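PDB 2UYG: 3-dehydroquinate dehydratase from Thermus thermophilus, which catalyses the trans-dehydration of 3-dehydroquinate to 3-dehydroshikimate, the third step of the chorismate pathway, probably by way of an enolate intermediate. Local coordinates for residues 8-11 with 15-18; 19-24 with 99-104; 47-50 with 54-57; 69-74 with 129-134. All coordinates share one frame; numbering follows the deposited sequence.

Contact 1: residues 8-11 with 15-18; sequences PNLN and RREP
The guanidinium of Arg-16 has the CB of Asn-9 standing over the centre of one face, 3.9 Å above the plane, while CD2 of Leu-10 comes up at its edge, 4.2 Å from NH1. Both segments belong to the long active-site loop that joins strand 2-6 to helix 26-39 in the flavodoxin-like fold of type II dehydroquinases, where Arg-16 is the predicted stabiliser of the transition state. The contact illustrates how a functional arginine can be located by carbon surfaces, with its N-H groups directed to other partners. Arg-16 begins with CG wedged between its backbone N and carbonyl carbon (chi1 52°), runs straight through chi2 and bends at chi3 (-48°), which lays the flat group against residues 9-10. Beyond the two segments it makes a cation-pi contact with Tyr-21, gives a weak hydrogen bond from NH1 to a bound glycerol, and forms a long, weak ion pair with Asp-86 of the second subunit. The amide of Asn-9 is turned to that subunit as well: OD1 accepts from Gln-60 NE2 and ND2 donates to Ala-83 O, both of the second subunit, bonds that are likely to steady the residue whose CB covers the guanidinium. Polar and apolar surface meet once more beside this face, where the methylene CD of Arg-16 lies 3.6 Å from the backbone O of Asn-9.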
loop_
_atom_site.group_PDB
_atom_site.type_symbol
_atom_site.label_atom_id
_atom_site.label_comp_id
_atom_site.label_asym_id
_atom_site.label_seq_id
_atom_site.Cartn_x
_atom_site.Cartn_y
_atom_site.Cartn_z
ATOM N N PRO A 8 -26.937 9.687 10.046
ATOM C CA PRO A 8 -27.276 10.545 8.929
ATOM C C PRO A 8 -27.936 9.886 7.769
ATOM O O PRO A 8 -27.817 8.654 7.488
ATOM C CB PRO A 8 -25.979 11.161 8.579
ATOM C CG PRO A 8 -24.952 10.489 9.438
ATOM C CD PRO A 8 -25.591 9.867 10.507
ATOM N N ASN A 9 -28.733 10.724 7.105
ATOM C CA ASN A 9 -29.495 10.344 5.924
ATOM C C ASN A 9 -30.598 9.257 6.077
ATOM O O ASN A 9 -31.383 8.978 5.148
ATOM C CB ASN A 9 -28.540 9.972 4.794
ATOM C CG ASN A 9 -27.554 11.051 4.540
ATOM O OD1 ASN A 9 -27.921 12.212 4.136
ATOM N ND2 ASN A 9 -26.273 10.728 4.793
ATOM N N LEU A 10 -30.648 8.580 7.189
ATOM C CA LEU A 10 -31.686 7.546 7.238
ATOM C C LEU A 10 -33.084 8.164 7.352
ATOM O O LEU A 10 -34.081 7.460 7.140
ATOM C CB LEU A 10 -31.395 6.516 8.317
ATOM C CG LEU A 10 -30.168 5.603 8.045
ATOM C CD1 LEU A 10 -29.600 5.257 9.361
ATOM C CD2 LEU A 10 -30.625 4.235 7.351
ATOM N N ASN A 11 -33.175 9.448 7.693
ATOM C CA ASN A 11 -34.474 10.164 7.604
ATOM C C ASN A 11 -35.094 10.125 6.269
ATOM O O ASN A 11 -36.323 10.284 6.157
ATOM C CB ASN A 11 -34.409 11.620 8.119
ATOM C CG ASN A 11 -33.245 12.414 7.510
ATOM O OD1 ASN A 11 -32.164 11.889 7.381
ATOM N ND2 ASN A 11 -33.487 13.641 7.105
ATOM N N ARG A 15 -37.472 7.522 -0.446
ATOM C CA ARG A 15 -36.953 8.156 -1.697
ATOM C C ARG A 15 -35.435 7.982 -2.110
ATOM O O ARG A 15 -35.092 8.036 -3.301
ATOM C CB ARG A 15 -37.212 9.653 -1.653
ATOM C CG ARG A 15 -38.669 10.083 -1.346
ATOM C CD ARG A 15 -39.236 11.164 -2.292
ATOM N NE ARG A 15 -40.562 10.789 -2.788
ATOM C CZ ARG A 15 -40.839 10.247 -3.992
ATOM N NH1 ARG A 15 -39.892 10.005 -4.915
ATOM N NH2 ARG A 15 -42.114 9.974 -4.276
ATOM N N ARG A 16 -34.512 7.792 -1.166
ATOM C CA ARG A 16 -33.104 7.481 -1.600
ATOM C C ARG A 16 -33.067 6.091 -2.180
ATOM O O ARG A 16 -33.352 5.182 -1.445
ATOM C CB ARG A 16 -32.070 7.668 -0.437
ATOM C CG ARG A 16 -32.381 6.969 0.857
ATOM C CD ARG A 16 -31.352 7.179 2.033
ATOM N NE ARG A 16 -29.899 7.020 1.792
ATOM C CZ ARG A 16 -29.012 6.578 2.686
ATOM N NH1 ARG A 16 -29.381 6.219 3.908
ATOM N NH2 ARG A 16 -27.710 6.513 2.394
ATOM N N GLU A 17 -32.798 5.931 -3.487
ATOM C CA GLU A 17 -32.931 4.617 -4.269
ATOM C C GLU A 17 -34.295 3.815 -4.518
ATOM O O GLU A 17 -35.349 4.402 -4.355
ATOM C CB GLU A 17 -31.890 3.647 -3.770
ATOM C CG GLU A 17 -31.210 2.889 -4.922
ATOM C CD GLU A 17 -30.618 3.734 -6.076
ATOM O OE1 GLU A 17 -29.337 3.870 -6.118
ATOM O OE2 GLU A 17 -31.389 4.203 -6.960
ATOM N N PRO A 18 -34.300 2.600 -5.143
ATOM C CA PRO A 18 -35.222 1.484 -4.806
ATOM C C PRO A 18 -34.606 0.070 -4.731
ATOM O O PRO A 18 -35.275 -0.910 -4.246
ATOM C CB PRO A 18 -36.154 1.459 -6.054
ATOM C CG PRO A 18 -35.041 1.617 -7.258
ATOM C CD PRO A 18 -33.784 2.382 -6.520
#

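Contact 2: residues 19-24 with 99-104; sequences EVYGRT and HLTNLH
The active site of the type II dehydroquinases brings two loops together here, with Tyr-21, the predicted proton acceptor, against Leu-100 and Thr-101, both predicted to bind substrate. One methyl group carries most of the contact. CG2 of Thr-101 lies 3.7 Å from CD2 and 3.8 Å from CE2 of Tyr-21, approaching the ring obliquely; it also meets the backbone O of Val-20 at 3.5 Å. Leu-100 reaches the same part of the ring with CD1, 4.2 Å from CD2 of Tyr-21, the two side chains crossing at about a right angle. Val-20 covers a face of its neighbour's ring, its CG1 3.4 Å above the plane of Tyr-21 and displaced toward the rim. Thr-101 has OG1 between its backbone N and carbonyl carbon (chi1 60°), which sets CG2 beside the N and sends methyl and hydroxyl to different partners. That division suits Arg-106, whose guanidinium bonds to both Thr-101 OG1 and Tyr-21 OH and so ties the loops together by their polar ends. Farther along, Asn-102 OD1 accepts from His-104 N at 3.0 Å, closing an Asx turn. Residues 19-24 form the end of the loop that leads into helix 26-39, whereas residues 99-104 leave the end of strand 95-99, with His-99 still bonded through its backbone to the adjoining strand 121-124.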
loop_
_atom_site.group_PDB
_atom_site.type_symbol
_atom_site.label_atom_id
_atom_site.label_comp_id
_atom_site.label_asym_id
_atom_site.label_seq_id
_atom_site.Cartn_x
_atom_site.Cartn_y
_atom_site.Cartn_z
ATOM N N GLU A 19 -33.419 -0.075 -5.329
ATOM C CA GLU A 19 -32.735 -1.349 -5.427
ATOM C C GLU A 19 -31.648 -1.310 -4.379
ATOM O O GLU A 19 -31.313 -2.371 -3.816
ATOM C CB GLU A 19 -32.145 -1.593 -6.840
ATOM C CG GLU A 19 -32.566 -2.920 -7.510
ATOM C CD GLU A 19 -32.121 -4.182 -6.745
ATOM O OE1 GLU A 19 -30.895 -4.369 -6.539
ATOM O OE2 GLU A 19 -32.998 -5.016 -6.375
ATOM N N VAL A 20 -31.116 -0.110 -4.065
ATOM C CA VAL A 20 -30.227 0.025 -2.888
ATOM C C VAL A 20 -30.967 -0.160 -1.563
ATOM O O VAL A 20 -30.701 -1.143 -0.908
ATOM C CB VAL A 20 -29.272 1.274 -2.885
ATOM C CG1 VAL A 20 -28.414 1.281 -1.650
ATOM C CG2 VAL A 20 -28.347 1.233 -4.064
ATOM N N TYR A 21 -31.899 0.708 -1.175
ATOM C CA TYR A 21 -32.455 0.658 0.198
ATOM C C TYR A 21 -33.855 -0.006 0.463
ATOM O O TYR A 21 -34.051 -0.642 1.530
ATOM C CB TYR A 21 -32.423 2.047 0.798
ATOM C CG TYR A 21 -31.035 2.568 0.981
ATOM C CD1 TYR A 21 -30.498 3.518 0.097
ATOM C CD2 TYR A 21 -30.228 2.105 2.017
ATOM C CE1 TYR A 21 -29.181 4.000 0.235
ATOM C CE2 TYR A 21 -28.904 2.585 2.175
ATOM C CZ TYR A 21 -28.392 3.537 1.288
ATOM O OH TYR A 21 -27.099 4.046 1.446
ATOM N N GLY A 22 -34.769 0.091 -0.510
ATOM C CA GLY A 22 -36.136 -0.394 -0.383
ATOM C C GLY A 22 -37.151 0.764 -0.380
ATOM O O GLY A 22 -36.820 1.901 -0.653
ATOM N N ARG A 23 -38.401 0.463 -0.045
ATOM C CA ARG A 23 -39.456 1.475 -0.089
ATOM C C ARG A 23 -39.845 1.903 1.330
ATOM O O ARG A 23 -40.431 2.974 1.508
ATOM C CB ARG A 23 -40.668 0.998 -0.927
ATOM C CG ARG A 23 -41.237 -0.459 -0.624
ATOM C CD ARG A 23 -41.772 -1.267 -1.914
ATOM N NE ARG A 23 -43.032 -0.702 -2.434
ATOM C CZ ARG A 23 -43.940 -1.339 -3.196
ATOM N NH1 ARG A 23 -43.788 -2.608 -3.570
ATOM N NH2 ARG A 23 -45.031 -0.695 -3.588
ATOM N N THR A 24 -39.460 1.121 2.346
ATOM C CA THR A 24 -39.931 1.418 3.669
ATOM C C THR A 24 -39.311 2.709 4.273
ATOM O O THR A 24 -38.110 3.008 4.085
ATOM C CB THR A 24 -39.965 0.199 4.667
ATOM O OG1 THR A 24 -38.972 0.356 5.668
ATOM C CG2 THR A 24 -39.798 -1.182 4.048
ATOM N N HIS A 99 -27.262 -2.696 9.799
ATOM C CA HIS A 99 -27.351 -1.927 8.516
ATOM C C HIS A 99 -28.378 -2.609 7.643
ATOM O O HIS A 99 -28.411 -3.828 7.631
ATOM C CB HIS A 99 -26.041 -1.914 7.731
ATOM C CG HIS A 99 -24.870 -1.537 8.546
ATOM N ND1 HIS A 99 -24.440 -0.228 8.670
ATOM C CD2 HIS A 99 -24.080 -2.274 9.364
ATOM C CE1 HIS A 99 -23.395 -0.202 9.473
ATOM N NE2 HIS A 99 -23.158 -1.426 9.917
ATOM N N LEU A 100 -29.151 -1.831 6.910
ATOM C CA LEU A 100 -30.145 -2.309 6.007
ATOM C C LEU A 100 -29.547 -3.112 4.872
ATOM O O LEU A 100 -30.101 -4.133 4.503
ATOM C CB LEU A 100 -30.852 -1.131 5.354
ATOM C CG LEU A 100 -31.608 -0.268 6.387
ATOM C CD1 LEU A 100 -31.613 1.140 5.842
ATOM C CD2 LEU A 100 -32.980 -0.817 6.615
ATOM N N THR A 101 -28.447 -2.593 4.327
ATOM C CA THR A 101 -27.821 -3.130 3.133
ATOM C C THR A 101 -26.621 -3.899 3.508
ATOM O O THR A 101 -26.115 -3.779 4.614
ATOM C CB THR A 101 -27.311 -2.013 2.130
ATOM O OG1 THR A 101 -26.326 -1.157 2.749
ATOM C CG2 THR A 101 -28.407 -1.126 1.674
ATOM N N ASN A 102 -26.151 -4.693 2.552
ATOM C CA ASN A 102 -24.982 -5.523 2.722
ATOM C C ASN A 102 -23.789 -4.660 2.357
ATOM O O ASN A 102 -23.551 -4.368 1.154
ATOM C CB ASN A 102 -25.039 -6.727 1.767
ATOM C CG ASN A 102 -23.840 -7.657 1.933
ATOM O OD1 ASN A 102 -22.819 -7.285 2.528
ATOM N ND2 ASN A 102 -23.965 -8.867 1.424
ATOM N N LEU A 103 -23.038 -4.273 3.373
ATOM C CA LEU A 103 -21.893 -3.377 3.212
ATOM C C LEU A 103 -20.787 -3.894 2.250
ATOM O O LEU A 103 -20.005 -3.108 1.721
ATOM C CB LEU A 103 -21.277 -3.128 4.561
ATOM C CG LEU A 103 -22.272 -2.396 5.498
ATOM C CD1 LEU A 103 -21.529 -2.035 6.748
ATOM C CD2 LEU A 103 -22.973 -1.210 4.822
ATOM N N HIS A 104 -20.777 -5.185 2.016
ATOM C CA HIS A 104 -19.735 -5.845 1.280
ATOM C C HIS A 104 -20.012 -6.002 -0.179
ATOM O O HIS A 104 -19.199 -6.531 -0.856
ATOM C CB HIS A 104 -19.461 -7.209 1.921
ATOM C CG HIS A 104 -19.076 -7.074 3.330
ATOM N ND1 HIS A 104 -19.895 -7.471 4.366
ATOM C CD2 HIS A 104 -18.000 -6.491 3.896
ATOM C CE1 HIS A 104 -19.302 -7.212 5.515
ATOM N NE2 HIS A 104 -18.175 -6.565 5.258
#

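Contact 3: residues 47-50 with 54-57; sequences RQTN and QLIE
Thr-49 has the most surface buried here, its branched side chain packing against Gln-54 and Leu-55 at the start of helix 52-61. OG1 lies 3.7 Å from CB of Gln-54, a van der Waals approach, because the polar partner of this hydroxyl is the backbone N of Tyr-51 in the short connection. CG2 faces the helix backbone, 3.9 Å from N of Leu-55, and touches CG of the same leucine at 4.1 Å. With CG2 held between the backbone N and carbonyl carbon, Thr-49 has OG1 anti to its own N (chi1 169°), and one side chain can thus address both the connection and the helix. Gln-54 contributes only the aliphatic root of its side chain: CG rests 3.9 Å from CB of Thr-49, and a bend at chi2 (67°) then carries the amide away. Leu-55 continues inward to Leu-5 of strand 2-6 and Leu-84 of helix 82-89. Nearby, Asn-50 OD1 accepts from the backbone N of Asn-9, and ND2 of that asparagine is bonded to Glu-57 of the second subunit. The principle exemplified is the short strand-to-helix connection: a residue just past strand 44-48, at the sheet margin within the chain, packs on the first turn of the helix that follows, as in the beta-alpha units of flavodoxin-like folds.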
loop_
_atom_site.group_PDB
_atom_site.type_symbol
_atom_site.label_atom_id
_atom_site.label_comp_id
_atom_site.label_asym_id
_atom_site.label_seq_id
_atom_site.Cartn_x
_atom_site.Cartn_y
_atom_site.Cartn_z
ATOM N N ARG A 47 -34.710 6.685 17.574
ATOM C CA ARG A 47 -34.268 8.043 17.313
ATOM C C ARG A 47 -33.262 8.052 16.076
ATOM O O ARG A 47 -32.556 7.012 15.739
ATOM C CB ARG A 47 -33.618 8.623 18.536
ATOM C CG ARG A 47 -34.463 8.725 19.804
ATOM C CD ARG A 47 -33.747 9.127 21.128
ATOM N NE ARG A 47 -34.714 9.456 22.228
ATOM C CZ ARG A 47 -36.154 9.465 22.176
ATOM N NH1 ARG A 47 -36.915 9.054 21.140
ATOM N NH2 ARG A 47 -36.874 9.855 23.201
ATOM N N GLN A 48 -33.263 9.172 15.370
ATOM C CA GLN A 48 -32.416 9.427 14.246
ATOM C C GLN A 48 -31.916 10.882 14.279
ATOM O O GLN A 48 -32.678 11.765 14.696
ATOM C CB GLN A 48 -33.213 9.243 12.960
ATOM C CG GLN A 48 -32.284 9.268 11.668
ATOM C CD GLN A 48 -32.117 10.628 10.977
ATOM O OE1 GLN A 48 -32.907 11.517 11.142
ATOM N NE2 GLN A 48 -31.008 10.802 10.267
ATOM N N THR A 49 -30.658 11.107 13.818
ATOM C CA THR A 49 -30.072 12.439 13.575
ATOM C C THR A 49 -29.013 12.434 12.416
ATOM O O THR A 49 -28.367 11.454 12.088
ATOM C CB THR A 49 -29.400 12.882 14.880
ATOM O OG1 THR A 49 -28.619 13.999 14.639
ATOM C CG2 THR A 49 -28.267 11.843 15.309
ATOM N N ASN A 50 -28.764 13.591 11.873
ATOM C CA ASN A 50 -27.733 13.750 10.886
ATOM C C ASN A 50 -26.394 14.243 11.523
ATOM O O ASN A 50 -25.436 14.408 10.778
ATOM C CB ASN A 50 -28.190 14.754 9.860
ATOM C CG ASN A 50 -29.345 14.232 8.978
ATOM O OD1 ASN A 50 -29.277 13.131 8.427
ATOM N ND2 ASN A 50 -30.413 15.042 8.851
ATOM N N GLN A 54 -24.797 14.489 18.134
ATOM C CA GLN A 54 -25.990 14.090 18.773
ATOM C C GLN A 54 -25.994 12.573 18.940
ATOM O O GLN A 54 -26.440 12.081 19.951
ATOM C CB GLN A 54 -27.221 14.644 18.004
ATOM C CG GLN A 54 -28.585 14.118 18.532
ATOM C CD GLN A 54 -28.944 14.585 19.922
ATOM O OE1 GLN A 54 -28.572 13.968 20.985
ATOM N NE2 GLN A 54 -29.774 15.582 19.938
ATOM N N LEU A 55 -25.452 11.828 17.965
ATOM C CA LEU A 55 -25.422 10.344 18.031
ATOM C C LEU A 55 -24.597 9.905 19.215
ATOM O O LEU A 55 -24.939 9.011 19.971
ATOM C CB LEU A 55 -24.777 9.743 16.741
ATOM C CG LEU A 55 -25.547 8.766 15.902
ATOM C CD1 LEU A 55 -24.649 7.997 14.875
ATOM C CD2 LEU A 55 -26.521 7.835 16.630
ATOM N N ILE A 56 -23.444 10.547 19.312
ATOM C CA ILE A 56 -22.524 10.329 20.384
ATOM C C ILE A 56 -23.236 10.509 21.729
ATOM O O ILE A 56 -23.198 9.596 22.564
ATOM C CB ILE A 56 -21.360 11.296 20.242
ATOM C CG1 ILE A 56 -20.416 10.803 19.128
ATOM C CG2 ILE A 56 -20.575 11.436 21.599
ATOM C CD1 ILE A 56 -19.370 11.866 18.717
ATOM N N GLU A 57 -23.878 11.670 21.927
ATOM C CA GLU A 57 -24.488 12.003 23.194
ATOM C C GLU A 57 -25.548 10.968 23.542
ATOM O O GLU A 57 -25.525 10.476 24.639
ATOM C CB GLU A 57 -25.017 13.442 23.227
ATOM C CG GLU A 57 -23.847 14.370 23.325
ATOM C CD GLU A 57 -24.127 15.838 23.490
ATOM O OE1 GLU A 57 -25.159 16.335 23.046
ATOM O OE2 GLU A 57 -23.205 16.500 24.016
#

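Contact 4: residues 69-74 with 129-134; sequences AIVLNP and LSYKLA
Strand 69-73 and helix 129-134 run nearly antiparallel, at 160°, with their axes 9.7 Å apart, the helix-on-sheet layering of an alpha/beta fold of flavodoxin-like type. Val-71 and Asn-73 both project to the helix, one making an apolar contact and the other a polar one. The forked end of Val-71 receives the methyl of Ala-134, whose CB is 3.9 Å from CG1 and 4.0 Å from CG2. CG1 also approaches the Tyr-131 ring obliquely, 4.4 Å from CD2. The ring packs on Leu-29 and Cys-33 of helix 26-39 and on Ile-4 and Val-98 of the sheet. Its hydroxyl meets Asn-73, a predicted substrate-binding residue close to His-99. The amide of Asn-73 is held from both ends: OD1 accepts from Gly-75 N, while ND2 donates to Tyr-131. The two bonds probably set the rotation of the amide, making the buried Tyr-131 a likely second-shell support for a predicted substrate-binding residue. The bond from ND2 of Asn-73 to OH of Tyr-131 is 3.0 Å long with an angle of 154° at the hydrogen, and that oxygen lies close to the amide plane although amide and ring are turned 42° apart.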
loop_
_atom_site.group_PDB
_atom_site.type_symbol
_atom_site.label_atom_id
_atom_site.label_comp_id
_atom_site.label_asym_id
_atom_site.label_seq_id
_atom_site.Cartn_x
_atom_site.Cartn_y
_atom_site.Cartn_z
ATOM N N ALA A 69 -29.737 -1.747 26.522
ATOM C CA ALA A 69 -29.070 -2.129 25.276
ATOM C C ALA A 69 -29.371 -1.069 24.183
ATOM O O ALA A 69 -30.417 -0.429 24.229
ATOM C CB ALA A 69 -29.593 -3.565 24.801
ATOM N N ILE A 70 -28.462 -0.904 23.237
ATOM C CA ILE A 70 -28.624 0.020 22.107
ATOM C C ILE A 70 -28.463 -0.730 20.823
ATOM O O ILE A 70 -27.594 -1.573 20.713
ATOM C CB ILE A 70 -27.527 1.106 22.154
ATOM C CG1 ILE A 70 -27.665 2.010 23.406
ATOM C CG2 ILE A 70 -27.546 1.957 20.911
ATOM C CD1 ILE A 70 -26.328 2.526 23.830
ATOM N N VAL A 71 -29.314 -0.414 19.842
ATOM C CA VAL A 71 -29.199 -0.939 18.509
ATOM C C VAL A 71 -28.826 0.283 17.681
ATOM O O VAL A 71 -29.582 1.247 17.717
ATOM C CB VAL A 71 -30.547 -1.570 18.083
ATOM C CG1 VAL A 71 -30.546 -1.952 16.658
ATOM C CG2 VAL A 71 -30.890 -2.772 18.975
ATOM N N LEU A 72 -27.764 0.177 16.854
ATOM C CA LEU A 72 -27.102 1.300 16.288
ATOM C C LEU A 72 -26.761 1.126 14.842
ATOM O O LEU A 72 -26.023 0.230 14.492
ATOM C CB LEU A 72 -25.781 1.514 17.078
ATOM C CG LEU A 72 -24.867 2.603 16.573
ATOM C CD1 LEU A 72 -25.618 3.879 16.753
ATOM C CD2 LEU A 72 -23.530 2.685 17.440
ATOM N N ASN A 73 -27.273 2.029 14.007
ATOM C CA ASN A 73 -27.026 2.087 12.596
ATOM C C ASN A 73 -26.426 3.478 12.395
ATOM O O ASN A 73 -27.200 4.493 12.279
ATOM C CB ASN A 73 -28.305 1.951 11.750
ATOM C CG ASN A 73 -28.002 2.016 10.239
ATOM O OD1 ASN A 73 -26.911 2.389 9.866
ATOM N ND2 ASN A 73 -28.927 1.571 9.399
ATOM N N PRO A 74 -25.118 3.595 12.364
ATOM C CA PRO A 74 -24.555 4.944 12.216
ATOM C C PRO A 74 -24.699 5.547 10.805
ATOM O O PRO A 74 -24.256 6.671 10.597
ATOM C CB PRO A 74 -23.113 4.750 12.622
ATOM C CG PRO A 74 -23.044 3.244 13.293
ATOM C CD PRO A 74 -24.107 2.560 12.625
ATOM N N LEU A 129 -35.542 -5.951 8.442
ATOM C CA LEU A 129 -35.328 -7.140 9.240
ATOM C C LEU A 129 -33.972 -7.197 9.925
ATOM O O LEU A 129 -33.819 -7.989 10.818
ATOM C CB LEU A 129 -35.528 -8.368 8.318
ATOM C CG LEU A 129 -36.994 -8.541 7.933
ATOM C CD1 LEU A 129 -37.076 -9.497 6.786
ATOM C CD2 LEU A 129 -37.824 -9.071 9.113
ATOM N N SER A 130 -32.952 -6.430 9.525
ATOM C CA SER A 130 -31.706 -6.389 10.340
ATOM C C SER A 130 -32.026 -5.867 11.745
ATOM O O SER A 130 -31.333 -6.242 12.716
ATOM C CB SER A 130 -30.604 -5.430 9.773
ATOM O OG SER A 130 -30.260 -5.718 8.469
ATOM N N TYR A 131 -32.996 -4.932 11.826
ATOM C CA TYR A 131 -33.438 -4.389 13.140
ATOM C C TYR A 131 -34.139 -5.436 13.935
ATOM O O TYR A 131 -33.866 -5.672 15.154
ATOM C CB TYR A 131 -34.307 -3.099 13.008
ATOM C CG TYR A 131 -33.538 -1.930 12.480
ATOM C CD1 TYR A 131 -33.169 -1.851 11.095
ATOM C CD2 TYR A 131 -33.200 -0.836 13.312
ATOM C CE1 TYR A 131 -32.425 -0.714 10.572
ATOM C CE2 TYR A 131 -32.523 0.289 12.786
ATOM C CZ TYR A 131 -32.127 0.326 11.428
ATOM O OH TYR A 131 -31.482 1.429 10.979
ATOM N N LYS A 132 -35.002 -6.142 13.244
ATOM C CA LYS A 132 -35.690 -7.323 13.865
ATOM C C LYS A 132 -34.773 -8.267 14.519
ATOM O O LYS A 132 -34.959 -8.669 15.712
ATOM C CB LYS A 132 -36.447 -8.129 12.808
ATOM C CG LYS A 132 -37.795 -8.566 13.258
ATOM C CD LYS A 132 -38.000 -9.988 13.590
ATOM C CE LYS A 132 -39.097 -10.560 12.740
ATOM N NZ LYS A 132 -40.073 -11.168 13.563
ATOM N N LEU A 133 -33.810 -8.716 13.720
ATOM C CA LEU A 133 -32.904 -9.704 14.248
ATOM C C LEU A 133 -32.095 -9.208 15.459
ATOM O O LEU A 133 -31.785 -10.025 16.408
ATOM C CB LEU A 133 -31.906 -10.233 13.200
ATOM C CG LEU A 133 -32.227 -10.708 11.778
ATOM C CD1 LEU A 133 -31.073 -11.523 11.162
ATOM C CD2 LEU A 133 -33.537 -11.289 11.481
ATOM N N ALA A 134 -31.738 -7.902 15.436
ATOM C CA ALA A 134 -31.049 -7.321 16.614
ATOM C C ALA A 134 -31.941 -7.444 17.857
ATOM O O ALA A 134 -31.464 -7.717 18.923
ATOM C CB ALA A 134 -30.689 -5.843 16.387
#

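Contact 4 is the deepest of the four, its centre about 5 Å from that of the chain, and contact 3 is buried nearer the sheet margin; both join sheet to helix, and Leu-55 of contact 3 packs on Leu-72 and Pro-74 of contact 4. Contacts 1 and 2 lie in loops beyond the strand ends, about 14 and 13 Å from the chain centre. Contact 1 is buried with the help of a second subunit, contact 2 only partly. Chemistry follows place: methyl packing and a buried amide-hydroxyl bond inside; in the loops, the charged or predicted catalytic groups Arg-16 and Tyr-21 lie against carbon. Leu-10 touches both Leu-100 and Asn-73, joining contacts 1, 2 and 4 around the active site.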